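Local coordinates for protein endonuclease 2 (Arabidopsis thaliana, PDB 4CXP) that cuts RNA and single-stranded DNA, and less readily double-stranded DNA, as a glycosylated nuclease that uses a cluster of three divalent metal ions, at residues A86-I89 with Y90-T94; N110-E113 with A114-V118; K182-I185 with T186-A190; L231-E234 with Y235-R239; S238-P241 with I242-R246. All blocks are in the same frame, centred on the assembly; numbering follows the deposited sequence.

Contact 1: A86-I89 with Y90-T94. With NAG (2-acetamido-2-deoxy-beta-D-glucopyranose), chain B.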
# COMPACT_ATOMS: atom_id res chain seq x y z
N ALA A 86 8.41 -6.27 -1.69
CA ALA A 86 8.73 -7.05 -0.50
C ALA A 86 10.20 -6.90 -0.10
O ALA A 86 10.53 -6.69 1.06
CB ALA A 86 8.37 -8.53 -0.68
N GLY A 87 11.09 -7.04 -1.07
CA GLY A 87 12.51 -6.86 -0.82
C GLY A 87 12.85 -5.47 -0.33
O GLY A 87 13.71 -5.30 0.53
N ALA A 88 12.16 -4.46 -0.85
CA ALA A 88 12.36 -3.09 -0.41
C ALA A 88 11.93 -2.93 1.05
O ALA A 88 12.61 -2.27 1.83
CB ALA A 88 11.62 -2.12 -1.30
N ILE A 89 10.80 -3.53 1.42
CA ILE A 89 10.37 -3.43 2.81
C ILE A 89 11.41 -4.07 3.73
O ILE A 89 11.75 -3.50 4.75
CB ILE A 89 8.96 -4.01 2.99
CG1 ILE A 89 7.94 -3.07 2.34
CG2 ILE A 89 8.63 -4.24 4.45
CD1 ILE A 89 6.56 -3.68 2.16
N TYR A 90 11.92 -5.25 3.38
CA TYR A 90 12.97 -5.83 4.20
C TYR A 90 14.18 -4.90 4.31
O TYR A 90 14.73 -4.72 5.40
CB TYR A 90 13.41 -7.17 3.62
CG TYR A 90 12.44 -8.33 3.81
CD1 TYR A 90 11.96 -8.69 5.05
CD2 TYR A 90 12.07 -9.10 2.72
CE1 TYR A 90 11.14 -9.81 5.20
CE2 TYR A 90 11.25 -10.21 2.86
CZ TYR A 90 10.79 -10.56 4.11
OH TYR A 90 9.97 -11.67 4.26
N ASN A 91 14.58 -4.31 3.19
CA ASN A 91 15.75 -3.43 3.15
C ASN A 91 15.61 -2.24 4.07
O ASN A 91 16.48 -1.98 4.92
CB ASN A 91 15.89 -2.92 1.74
CG ASN A 91 17.12 -2.12 1.46
OD1 ASN A 91 18.16 -2.23 2.12
ND2 ASN A 91 17.00 -1.30 0.42
N TYR A 92 14.53 -1.49 3.89
CA TYR A 92 14.38 -0.24 4.61
C TYR A 92 14.02 -0.46 6.07
O TYR A 92 14.43 0.33 6.93
CB TYR A 92 13.44 0.70 3.85
CG TYR A 92 14.03 1.14 2.53
CD1 TYR A 92 15.15 1.96 2.52
CD2 TYR A 92 13.53 0.71 1.32
CE1 TYR A 92 15.74 2.33 1.32
CE2 TYR A 92 14.12 1.07 0.12
CZ TYR A 92 15.23 1.89 0.13
OH TYR A 92 15.80 2.22 -1.07
N THR A 93 13.31 -1.55 6.40
CA THR A 93 13.07 -1.87 7.79
C THR A 93 14.41 -2.18 8.51
O THR A 93 14.66 -1.75 9.63
CB THR A 93 12.00 -2.97 7.96
OG1 THR A 93 12.34 -4.15 7.29
CG2 THR A 93 10.66 -2.54 7.50
N THR A 94 15.26 -2.94 7.84
CA THR A 94 16.57 -3.27 8.40
C THR A 94 17.37 -1.99 8.65
O THR A 94 17.97 -1.84 9.69
CB THR A 94 17.33 -4.24 7.50
OG1 THR A 94 16.64 -5.49 7.53
CG2 THR A 94 18.75 -4.44 7.98
C1 NAG B . 18.10 -0.57 -0.19
C2 NAG B . 17.86 -0.77 -1.72
C3 NAG B . 19.07 -0.26 -2.48
C4 NAG B . 19.36 1.19 -2.07
C5 NAG B . 19.36 1.35 -0.55
C6 NAG B . 19.38 2.80 -0.12
C7 NAG B . 16.36 -2.69 -2.10
C8 NAG B . 16.23 -4.12 -2.51
N2 NAG B . 17.59 -2.15 -2.11
O3 NAG B . 18.85 -0.39 -3.89
O4 NAG B . 20.64 1.63 -2.48
O5 NAG B . 18.23 0.78 0.08
O6 NAG B . 18.28 3.47 -0.71
O7 NAG B . 15.37 -2.04 -1.74

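Contact 2: N110-E113 with A114-V118. With NAG (2-acetamido-2-deoxy-beta-D-glucopyranose), chain C.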
# COMPACT_ATOMS: atom_id res chain seq x y z
N ASN A 110 20.51 7.14 4.58
CA ASN A 110 19.67 8.25 4.98
C ASN A 110 18.38 7.66 5.54
O ASN A 110 17.58 7.06 4.82
CB ASN A 110 19.44 9.12 3.76
CG ASN A 110 18.56 10.31 4.02
OD1 ASN A 110 17.63 10.26 4.83
ND2 ASN A 110 18.83 11.41 3.31
N LEU A 111 18.20 7.79 6.84
CA LEU A 111 17.08 7.15 7.50
C LEU A 111 15.77 7.92 7.35
O LEU A 111 14.71 7.34 7.55
CB LEU A 111 17.40 6.84 8.96
CG LEU A 111 18.57 5.85 9.15
CD1 LEU A 111 18.74 5.47 10.61
CD2 LEU A 111 18.44 4.59 8.30
N THR A 112 15.83 9.20 6.97
CA THR A 112 14.62 9.88 6.54
C THR A 112 14.08 9.22 5.27
O THR A 112 12.90 8.90 5.19
CB THR A 112 14.86 11.38 6.33
OG1 THR A 112 15.22 11.95 7.59
CG2 THR A 112 13.64 12.07 5.75
N GLU A 113 14.94 9.01 4.29
CA GLU A 113 14.52 8.26 3.11
C GLU A 113 14.02 6.88 3.49
O GLU A 113 13.01 6.43 2.96
CB GLU A 113 15.64 8.15 2.06
CG GLU A 113 15.98 9.48 1.42
CD GLU A 113 16.89 9.40 0.21
OE1 GLU A 113 17.46 8.32 -0.09
OE2 GLU A 113 17.05 10.45 -0.46
N ALA A 114 14.69 6.18 4.40
CA ALA A 114 14.24 4.83 4.75
C ALA A 114 12.82 4.87 5.32
O ALA A 114 12.00 4.02 4.99
CB ALA A 114 15.19 4.17 5.72
N LEU A 115 12.53 5.85 6.18
CA LEU A 115 11.19 5.99 6.74
C LEU A 115 10.17 6.24 5.64
O LEU A 115 9.08 5.65 5.64
CB LEU A 115 11.18 7.14 7.77
CG LEU A 115 9.80 7.46 8.34
CD1 LEU A 115 9.17 6.27 9.08
CD2 LEU A 115 9.89 8.69 9.22
N LEU A 116 10.48 7.14 4.72
CA LEU A 116 9.54 7.49 3.67
C LEU A 116 9.33 6.34 2.70
O LEU A 116 8.22 6.13 2.22
CB LEU A 116 9.99 8.77 2.95
CG LEU A 116 10.11 10.01 3.84
CD1 LEU A 116 10.50 11.20 2.99
CD2 LEU A 116 8.82 10.30 4.61
N PHE A 117 10.39 5.59 2.41
CA PHE A 117 10.26 4.41 1.58
C PHE A 117 9.44 3.33 2.27
O PHE A 117 8.54 2.77 1.67
CB PHE A 117 11.64 3.85 1.21
CG PHE A 117 12.34 4.53 0.06
CD1 PHE A 117 11.71 4.70 -1.17
CD2 PHE A 117 13.67 4.94 0.18
CE1 PHE A 117 12.38 5.25 -2.24
CE2 PHE A 117 14.34 5.50 -0.90
CZ PHE A 117 13.70 5.66 -2.10
N VAL A 118 9.74 3.01 3.53
CA VAL A 118 9.00 1.93 4.13
C VAL A 118 7.51 2.32 4.28
O VAL A 118 6.64 1.46 4.12
CB VAL A 118 9.70 1.46 5.40
CG1 VAL A 118 9.34 2.32 6.59
CG2 VAL A 118 9.39 0.01 5.65
C1 NAG C . 18.01 12.60 3.40
C2 NAG C . 18.81 13.88 3.29
C3 NAG C . 17.86 15.07 3.11
C4 NAG C . 16.92 14.85 1.93
C5 NAG C . 16.18 13.52 2.14
C6 NAG C . 15.26 13.17 0.97
C7 NAG C . 21.06 13.98 4.37
C8 NAG C . 21.73 13.86 3.04
N2 NAG C . 19.72 14.00 4.43
O3 NAG C . 18.60 16.26 2.97
O4 NAG C . 15.97 15.88 1.94
O5 NAG C . 17.12 12.49 2.29
O6 NAG C . 16.01 12.90 -0.19
O7 NAG C . 21.78 14.10 5.39

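Contact 3: K182-I185 with T186-A190. With NAG (2-acetamido-2-deoxy-beta-D-glucopyranose), chain D.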
# COMPACT_ATOMS: atom_id res chain seq x y z
N LYS A 182 -10.95 3.98 11.04
CA LYS A 182 -10.49 3.92 12.43
C LYS A 182 -11.57 3.38 13.35
O LYS A 182 -11.31 2.56 14.23
CB LYS A 182 -10.00 5.28 12.89
CG LYS A 182 -8.68 5.69 12.26
CD LYS A 182 -8.31 7.14 12.54
CE LYS A 182 -7.88 7.40 13.95
NZ LYS A 182 -7.58 8.86 13.98
N LYS A 183 -12.81 3.83 13.16
CA LYS A 183 -13.89 3.31 13.98
C LYS A 183 -14.07 1.81 13.77
O LYS A 183 -14.27 1.08 14.74
CB LYS A 183 -15.18 4.08 13.70
CG LYS A 183 -15.14 5.49 14.29
CD LYS A 183 -16.45 6.25 14.17
CE LYS A 183 -16.30 7.67 14.71
NZ LYS A 183 -15.49 8.53 13.81
N ASN A 184 -13.99 1.35 12.53
CA ASN A 184 -14.15 -0.07 12.29
C ASN A 184 -12.98 -0.91 12.81
O ASN A 184 -13.18 -2.02 13.27
CB ASN A 184 -14.41 -0.33 10.81
CG ASN A 184 -15.84 -0.05 10.42
OD1 ASN A 184 -16.66 0.30 11.27
ND2 ASN A 184 -16.15 -0.20 9.14
N ILE A 185 -11.78 -0.37 12.76
CA ILE A 185 -10.61 -1.03 13.37
C ILE A 185 -10.90 -1.33 14.84
O ILE A 185 -10.55 -2.40 15.34
CB ILE A 185 -9.36 -0.17 13.17
CG1 ILE A 185 -8.87 -0.32 11.72
CG2 ILE A 185 -8.27 -0.51 14.18
CD1 ILE A 185 -7.85 0.72 11.29
N THR A 186 -11.56 -0.41 15.53
CA THR A 186 -11.91 -0.57 16.93
C THR A 186 -13.11 -1.48 17.17
O THR A 186 -13.07 -2.32 18.06
CB THR A 186 -12.23 0.81 17.54
OG1 THR A 186 -11.09 1.66 17.36
CG2 THR A 186 -12.60 0.72 19.02
N THR A 187 -14.19 -1.27 16.41
CA THR A 187 -15.51 -1.83 16.74
C THR A 187 -15.96 -3.03 15.92
O THR A 187 -16.84 -3.77 16.35
CB THR A 187 -16.63 -0.76 16.63
OG1 THR A 187 -16.82 -0.39 15.26
CG2 THR A 187 -16.29 0.46 17.47
N GLU A 188 -15.41 -3.20 14.73
CA GLU A 188 -15.82 -4.27 13.82
C GLU A 188 -14.76 -5.32 13.60
O GLU A 188 -15.06 -6.49 13.41
CB GLU A 188 -16.22 -3.68 12.46
CG GLU A 188 -17.41 -2.75 12.49
CD GLU A 188 -18.69 -3.43 12.94
OE1 GLU A 188 -18.87 -4.62 12.65
OE2 GLU A 188 -19.53 -2.74 13.55
N TRP A 189 -13.50 -4.90 13.60
CA TRP A 189 -12.41 -5.73 13.13
C TRP A 189 -11.37 -6.05 14.19
O TRP A 189 -10.27 -6.46 13.85
CB TRP A 189 -11.72 -5.08 11.92
CG TRP A 189 -12.63 -4.70 10.81
CD1 TRP A 189 -13.78 -5.31 10.43
CD2 TRP A 189 -12.45 -3.59 9.92
NE1 TRP A 189 -14.35 -4.64 9.37
CE2 TRP A 189 -13.56 -3.58 9.04
CE3 TRP A 189 -11.50 -2.60 9.81
CZ2 TRP A 189 -13.70 -2.63 8.05
CZ3 TRP A 189 -11.63 -1.66 8.84
CH2 TRP A 189 -12.73 -1.68 7.95
N ALA A 190 -11.70 -5.86 15.47
CA ALA A 190 -10.67 -5.94 16.49
C ALA A 190 -9.90 -7.27 16.48
O ALA A 190 -8.68 -7.29 16.63
CB ALA A 190 -11.26 -5.65 17.87
C1 NAG D . -17.53 -0.01 8.71
C2 NAG D . -17.61 0.16 7.20
C3 NAG D . -19.07 0.25 6.78
C4 NAG D . -19.84 -0.95 7.30
C5 NAG D . -19.62 -1.12 8.79
C6 NAG D . -20.26 -2.37 9.37
C7 NAG D . -15.58 1.26 6.45
C8 NAG D . -14.91 2.52 6.01
N2 NAG D . -16.87 1.32 6.75
O3 NAG D . -19.15 0.34 5.37
O4 NAG D . -21.21 -0.75 7.02
O5 NAG D . -18.23 -1.20 9.06
O6 NAG D . -19.77 -3.52 8.71
O7 NAG D . -14.92 0.22 6.57
O HOH W 1 -9.01 2.89 15.66

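Contact 4: L231-E234 with Y235-R239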
# COMPACT_ATOMS: atom_id res chain seq x y z
N LEU A 231 -17.00 -0.30 -15.85
CA LEU A 231 -17.08 -0.57 -14.42
C LEU A 231 -17.73 0.63 -13.77
O LEU A 231 -17.29 1.77 -13.94
CB LEU A 231 -15.69 -0.83 -13.84
CG LEU A 231 -14.95 -2.00 -14.49
CD1 LEU A 231 -13.67 -2.26 -13.71
CD2 LEU A 231 -15.79 -3.26 -14.65
N GLU A 232 -18.81 0.37 -13.04
CA GLU A 232 -19.60 1.44 -12.46
C GLU A 232 -20.18 0.96 -11.13
O GLU A 232 -19.45 0.32 -10.39
CB GLU A 232 -20.59 2.00 -13.47
CG GLU A 232 -21.50 0.99 -14.11
CD GLU A 232 -22.38 1.62 -15.18
OE1 GLU A 232 -22.81 2.78 -14.97
OE2 GLU A 232 -22.64 0.96 -16.21
N ASP A 233 -21.43 1.26 -10.78
CA ASP A 233 -21.88 1.00 -9.41
C ASP A 233 -21.69 -0.45 -8.96
O ASP A 233 -21.28 -0.68 -7.83
CB ASP A 233 -23.35 1.40 -9.21
CG ASP A 233 -23.56 2.88 -8.90
OD1 ASP A 233 -22.58 3.64 -8.81
OD2 ASP A 233 -24.73 3.26 -8.72
N GLU A 234 -22.02 -1.43 -9.78
CA GLU A 234 -21.94 -2.81 -9.32
C GLU A 234 -20.51 -3.14 -8.87
O GLU A 234 -20.30 -3.72 -7.80
CB GLU A 234 -22.41 -3.78 -10.40
CG GLU A 234 -22.39 -5.23 -9.99
CD GLU A 234 -22.83 -6.13 -11.13
OE1 GLU A 234 -21.98 -6.45 -11.99
OE2 GLU A 234 -24.02 -6.49 -11.17
N TYR A 235 -19.54 -2.79 -9.70
CA TYR A 235 -18.14 -3.05 -9.37
C TYR A 235 -17.70 -2.20 -8.17
O TYR A 235 -17.03 -2.69 -7.28
CB TYR A 235 -17.27 -2.79 -10.59
CG TYR A 235 -15.83 -3.26 -10.46
CD1 TYR A 235 -14.84 -2.47 -9.90
CD2 TYR A 235 -15.46 -4.53 -10.90
CE1 TYR A 235 -13.55 -2.90 -9.81
CE2 TYR A 235 -14.16 -4.98 -10.81
CZ TYR A 235 -13.20 -4.15 -10.28
OH TYR A 235 -11.88 -4.52 -10.18
N PHE A 236 -18.06 -0.92 -8.18
CA PHE A 236 -17.72 -0.01 -7.11
C PHE A 236 -18.17 -0.53 -5.76
O PHE A 236 -17.37 -0.65 -4.84
CB PHE A 236 -18.32 1.36 -7.42
CG PHE A 236 -18.15 2.36 -6.31
CD1 PHE A 236 -16.93 2.92 -6.04
CD2 PHE A 236 -19.23 2.74 -5.54
CE1 PHE A 236 -16.78 3.86 -5.04
CE2 PHE A 236 -19.10 3.66 -4.53
CZ PHE A 236 -17.86 4.23 -4.27
N TYR A 237 -19.46 -0.80 -5.60
CA TYR A 237 -19.97 -1.18 -4.29
C TYR A 237 -19.45 -2.53 -3.84
O TYR A 237 -19.24 -2.75 -2.66
CB TYR A 237 -21.50 -1.15 -4.26
CG TYR A 237 -22.08 0.23 -4.30
CD1 TYR A 237 -21.84 1.12 -3.28
CD2 TYR A 237 -22.90 0.62 -5.34
CE1 TYR A 237 -22.39 2.38 -3.32
CE2 TYR A 237 -23.46 1.87 -5.39
CZ TYR A 237 -23.19 2.76 -4.38
OH TYR A 237 -23.74 4.02 -4.40
N SER A 238 -19.23 -3.44 -4.78
CA SER A 238 -18.76 -4.75 -4.39
C SER A 238 -17.28 -4.77 -4.05
O SER A 238 -16.88 -5.58 -3.23
CB SER A 238 -19.09 -5.79 -5.45
OG SER A 238 -18.49 -5.52 -6.67
N ARG A 239 -16.47 -3.89 -4.65
CA ARG A 239 -15.04 -3.86 -4.38
C ARG A 239 -14.65 -2.88 -3.30
O ARG A 239 -13.55 -2.98 -2.77
CB ARG A 239 -14.24 -3.59 -5.67
CG ARG A 239 -13.98 -4.82 -6.51
CD ARG A 239 -15.23 -5.57 -6.97
NE ARG A 239 -14.83 -6.65 -7.84
CZ ARG A 239 -15.67 -7.47 -8.44
NH1 ARG A 239 -16.96 -7.37 -8.20
NH2 ARG A 239 -15.19 -8.38 -9.26
O HOH W 2 -20.02 -2.22 -12.64
O HOH W 3 -25.47 4.50 -6.37

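Contact 5: S238-P241 with I242-R246. With NAG (2-acetamido-2-deoxy-beta-D-glucopyranose), chain D.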
# COMPACT_ATOMS: atom_id res chain seq x y z
N SER A 238 -19.23 -3.44 -4.78
CA SER A 238 -18.76 -4.75 -4.39
C SER A 238 -17.28 -4.77 -4.05
O SER A 238 -16.88 -5.58 -3.23
CB SER A 238 -19.09 -5.79 -5.45
OG SER A 238 -18.49 -5.52 -6.67
N ARG A 239 -16.47 -3.89 -4.65
CA ARG A 239 -15.04 -3.86 -4.38
C ARG A 239 -14.65 -2.88 -3.30
O ARG A 239 -13.55 -2.98 -2.77
CB ARG A 239 -14.24 -3.59 -5.67
CG ARG A 239 -13.98 -4.82 -6.51
CD ARG A 239 -15.23 -5.57 -6.97
NE ARG A 239 -14.83 -6.65 -7.84
CZ ARG A 239 -15.67 -7.47 -8.44
NH1 ARG A 239 -16.96 -7.37 -8.20
NH2 ARG A 239 -15.19 -8.38 -9.26
N LEU A 240 -15.52 -1.95 -2.93
CA LEU A 240 -15.15 -1.00 -1.93
C LEU A 240 -14.76 -1.65 -0.59
O LEU A 240 -13.78 -1.22 0.01
CB LEU A 240 -16.22 0.07 -1.79
CG LEU A 240 -15.87 1.27 -0.91
CD1 LEU A 240 -14.65 2.06 -1.35
CD2 LEU A 240 -17.09 2.17 -0.86
N PRO A 241 -15.46 -2.71 -0.12
CA PRO A 241 -15.03 -3.29 1.15
C PRO A 241 -13.62 -3.83 1.13
O PRO A 241 -12.93 -3.76 2.15
CB PRO A 241 -16.07 -4.38 1.42
CG PRO A 241 -17.28 -3.93 0.69
CD PRO A 241 -16.75 -3.27 -0.55
N ILE A 242 -13.16 -4.35 0.01
CA ILE A 242 -11.80 -4.88 -0.04
C ILE A 242 -10.80 -3.73 -0.10
O ILE A 242 -9.74 -3.84 0.49
CB ILE A 242 -11.59 -5.99 -1.12
CG1 ILE A 242 -10.15 -6.48 -1.18
CG2 ILE A 242 -11.88 -5.49 -2.50
CD1 ILE A 242 -9.62 -7.04 0.11
N VAL A 243 -11.13 -2.62 -0.76
CA VAL A 243 -10.30 -1.45 -0.68
C VAL A 243 -10.17 -0.99 0.78
O VAL A 243 -9.08 -0.73 1.28
CB VAL A 243 -10.80 -0.34 -1.61
CG1 VAL A 243 -10.09 0.98 -1.35
CG2 VAL A 243 -10.62 -0.78 -3.06
N TYR A 244 -11.30 -0.87 1.48
CA TYR A 244 -11.28 -0.52 2.89
C TYR A 244 -10.37 -1.46 3.70
O TYR A 244 -9.57 -1.02 4.51
CB TYR A 244 -12.67 -0.55 3.48
CG TYR A 244 -13.66 0.51 3.05
CD1 TYR A 244 -13.30 1.76 2.57
CD2 TYR A 244 -15.01 0.25 3.21
CE1 TYR A 244 -14.26 2.72 2.28
CE2 TYR A 244 -15.98 1.21 2.92
CZ TYR A 244 -15.58 2.44 2.46
OH TYR A 244 -16.52 3.43 2.21
N GLN A 245 -10.53 -2.76 3.47
CA GLN A 245 -9.74 -3.76 4.17
C GLN A 245 -8.25 -3.53 3.95
O GLN A 245 -7.47 -3.57 4.90
CB GLN A 245 -10.13 -5.15 3.68
CG GLN A 245 -9.40 -6.31 4.37
CD GLN A 245 -9.33 -7.50 3.47
OE1 GLN A 245 -10.35 -8.11 3.14
NE2 GLN A 245 -8.13 -7.83 3.01
N ARG A 246 -7.85 -3.34 2.70
CA ARG A 246 -6.44 -3.20 2.39
C ARG A 246 -5.84 -1.92 2.91
O ARG A 246 -4.69 -1.90 3.35
CB ARG A 246 -6.21 -3.33 0.89
CG ARG A 246 -6.58 -4.67 0.27
CD ARG A 246 -5.91 -5.87 0.92
NE ARG A 246 -4.51 -5.96 0.52
CZ ARG A 246 -3.67 -6.88 0.99
NH1 ARG A 246 -3.99 -7.60 2.06
NH2 ARG A 246 -2.52 -7.08 0.37
C1 NAG D . -17.53 -0.01 8.71
C2 NAG D . -17.61 0.16 7.20
C3 NAG D . -19.07 0.25 6.78
C4 NAG D . -19.84 -0.95 7.30
C5 NAG D . -19.62 -1.12 8.79
C6 NAG D . -20.26 -2.37 9.37
C7 NAG D . -15.58 1.26 6.45
C8 NAG D . -14.91 2.52 6.01
N2 NAG D . -16.87 1.32 6.75
O3 NAG D . -19.15 0.34 5.37
O4 NAG D . -21.21 -0.75 7.02
O5 NAG D . -18.23 -1.20 9.06
O6 NAG D . -19.77 -3.52 8.71
O7 NAG D . -14.92 0.22 6.57
O HOH W 4 -14.97 -6.15 -1.45
O HOH W 5 -12.97 -7.19 2.73

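Contact 1: A86-I89 with Y90-T94
A88 and Y92 sit one turn apart on helix 85-96, and the first sugar on N91 lies against both. The backbone is regular: Y92 N gives A88 O an almost straight bond (172° at the hydrogen), and Y90 N and N91 N bond in the same i to i-4 way to A86 O and G87 O. The tight part is at I89. I89 O is gripped by T93 N and also by T93 OG1 at 2.7 Å, the two donors arriving from opposite faces of the carbonyl plane. With chi1 at 58°, T93 OG1 points back over its own backbone while CG2 comes within 4.0 Å of I89 CG2. T93 is modelled in two conformers, so this second grip is certain only for the one described. The sugar side is looser, and N91 there is partly exposed. A88 CB stays 4.3 Å from Y92 CE2, and N91 and Y92 are tied through the glycan instead. N91 ND2 carries C1 of the N-acetylglucosamine on a covalent bond of 1.5 Å and lies above one face of the Y92 ring, toward its rim. At the edge of that ring Y92 OH shares a hydrogen bond of 2.8 Å with sugar O6. N91 OD1 is hydrogen-bonded to Q95, while Y90 departs in another direction and bonds through OH to D207. N91 is a glycosylation site and also a substrate-binding residue. Around it, helix 111-124 packs on A88, I89, Y92 and T93, with F117 stacked on Y92, whereas helix 206-221 covers A86, I89 and Y90, and helix 233-262 touches T93.

Contact 2: N110-E113 with A114-V118
The N-glycosylation sequon N110-L111-T112 doubles here as the start of helix 111-124, with N110 as N-cap and E113 reaching back to its sugar. N110 OD1 accepts from E113 N at 3.0 Å, a straight bond at the hydrogen (168°) although the donor stands well above the amide plane. The other branch, N110 ND2, is bonded to sugar C1. E113 then runs out extended beyond CG, with chi1 -68° setting CG beside its own backbone N, so that CG passes 3.3 Å from sugar O5 and OE2 receives the sugar O6 hydroxyl at 2.7 Å. Y51 OH bonds to the same OE2. Farther along, L111 CD2 meets A114 CB at 4.2 Å, F117 N bonds to E113 O at 2.8 Å, and F117 CE2 lies 4.2 Å from E113 CB. With an alanine in place of E113, sugar O6 and Y51 OH would probably lose their common acceptor, leaving the sugar freer to swing about its asparagine link. T112 OG1 bonds to L28 O, and F117 packs against W43 and Y92. This is an asparagine N-cap, opening a helix whose later turns supply the zinc ligands H120 and D124.

Contact 3: K182-I185 with T186-A190
The last turn of helix 176-187 carries the glycosylation sequon N184-I185-T186, and W189, the N-cap of helix 190-197, folds back over N184. The six-membered ring is covered squarely: N184 CB sits 3.5 Å from the centroid of the W189 six-membered ring and only 7° off its normal, a CH-pi contact. At the edge of the same ring, near its plane, the acetamide O7 of the sugar approaches W189 CH2 to 3.2 Å. N184 ND2 holds C1 of that sugar covalently, so the indole meets the asparagine with a face and the sugar with an edge. Next to it, I185 CG1 lies 4.0 Å from W189 CE3. The fold-back is a helix terminus that winds wider in its last turn: N184 O accepts from E188 N and from W189 N, each at 2.9 Å, the second being an i to i-5 bond. One residue earlier, K183 O takes T187 N in its carbonyl plane and T187 OG1 from above it, at 3.0 Å. A chi1 of 68° swings this threonine hydroxyl back over the preceding turn. E188 bends at chi2, and its CG rests 3.4 Å from N184 OD1. On the lysine side a water donates to K182 O and also bonds to T186 OG1. I185 points into the protein, onto A248 and V252 of helix 233-262 and I12 of helix 3-15, while W189 also meets W196.

Contact 4: L231-E234 with Y235-R239
Strand 230-231 leads through E232, the N-cap, into helix 233-262: F236 N reaches back to E232 O at 2.9 Å and Y237 N to D233 O in an equally short, straight bond. Y235 N, in the first turn, is bridged by a water to E232 N. E234 O accepts twice, from S238 N and from S238 OG at 2.8 Å. The hydroxyl also accepts from R239 NH1, lying at the edge of the guanidinium group and in its plane. This strand-to-helix junction is packed round the Y235 ring. In the conformer described, L231 CD1 stands over its centre at 3.8 Å, a CH-pi contact 2° off the normal that the second conformer leaves less certain, while R239 NE lies above the opposite face, toward the rim. With chi1 at -169°, Y235 CG points away from its own backbone N, and the ring runs inward until OH bonds to A221 O and W157 NE1. A leucine in its place would probably leave those two without their hydroxyl partner and strip the flat support from under R239. On the outer side D233 and Y237 run alongside each other, carboxylate and ring planes 61° apart, D233 CG 3.7 Å from Y237 CE2. A water joins D233 OD2 to Y237 OH, and Y147 OH bonds to D233 OD1.

Contact 5: S238-P241 with I242-R246
The Y244 ring is sandwiched between L240 and the sugar carried by N184. Over the centre of one face lies the acetamide methyl, C8, 3.4 Å above the ring plane. Against the opposite face L240 brings CG, displaced toward the rim and 3.9 Å from the ring centroid, in a CH-pi contact. L240 CD2 reaches on past the ring to Y244 OH at 3.4 Å. With CG anti to N (chi1 -171°), L240 slides beneath the tyrosine. The phenol ends in a hydrogen bond to Y170 OH, while M177 and L181 also touch the ring, so Y244 links helix 233-262 to helix 176-187, which carries the glycan. This is also the proline kink of helix 233-262: P241 N has no hydrogen to give to the turn before. Near the kink a water donates to S238 O at 2.7 Å and takes a weak bond from I242 N, whose other bond, to R239 O, is weak as well. Regular bonding then resumes with V243 N to R239 O at 3.2 Å and with Y244 N to L240 O, the latter almost straight at 174°. Q245 N bonds to P241 O, and a second water donates to Q245 OE1, while Q245 NE2 bonds to Q249 OE1. V243 packs on W157, its side chain about 4 Å from that of W1, a residue that binds both substrate and a metal ion; R246 touches W1 and forms a salt bridge with E212.

Along the chain the five contacts come in series, the last two overlapping at S238 and R239. Contacts 1 and 2, centres 10 Å apart, lie on the successive helices 85-96 and 111-124 and touch directly through Y92 with F117 and T93 with V118. Contacts 4 and 5 share helix 233-262, also with centres 10 Å apart, on the opposite side of the chain's centre from that pair. Contact 3, at the end of helix 176-187, stands about 15 Å from contact 5, centre to centre; they do not touch, but the sugar on N184 joins them. The three glycans thus fall into two groups, each braced by aromatic or acidic side chains of a largely helical nuclease.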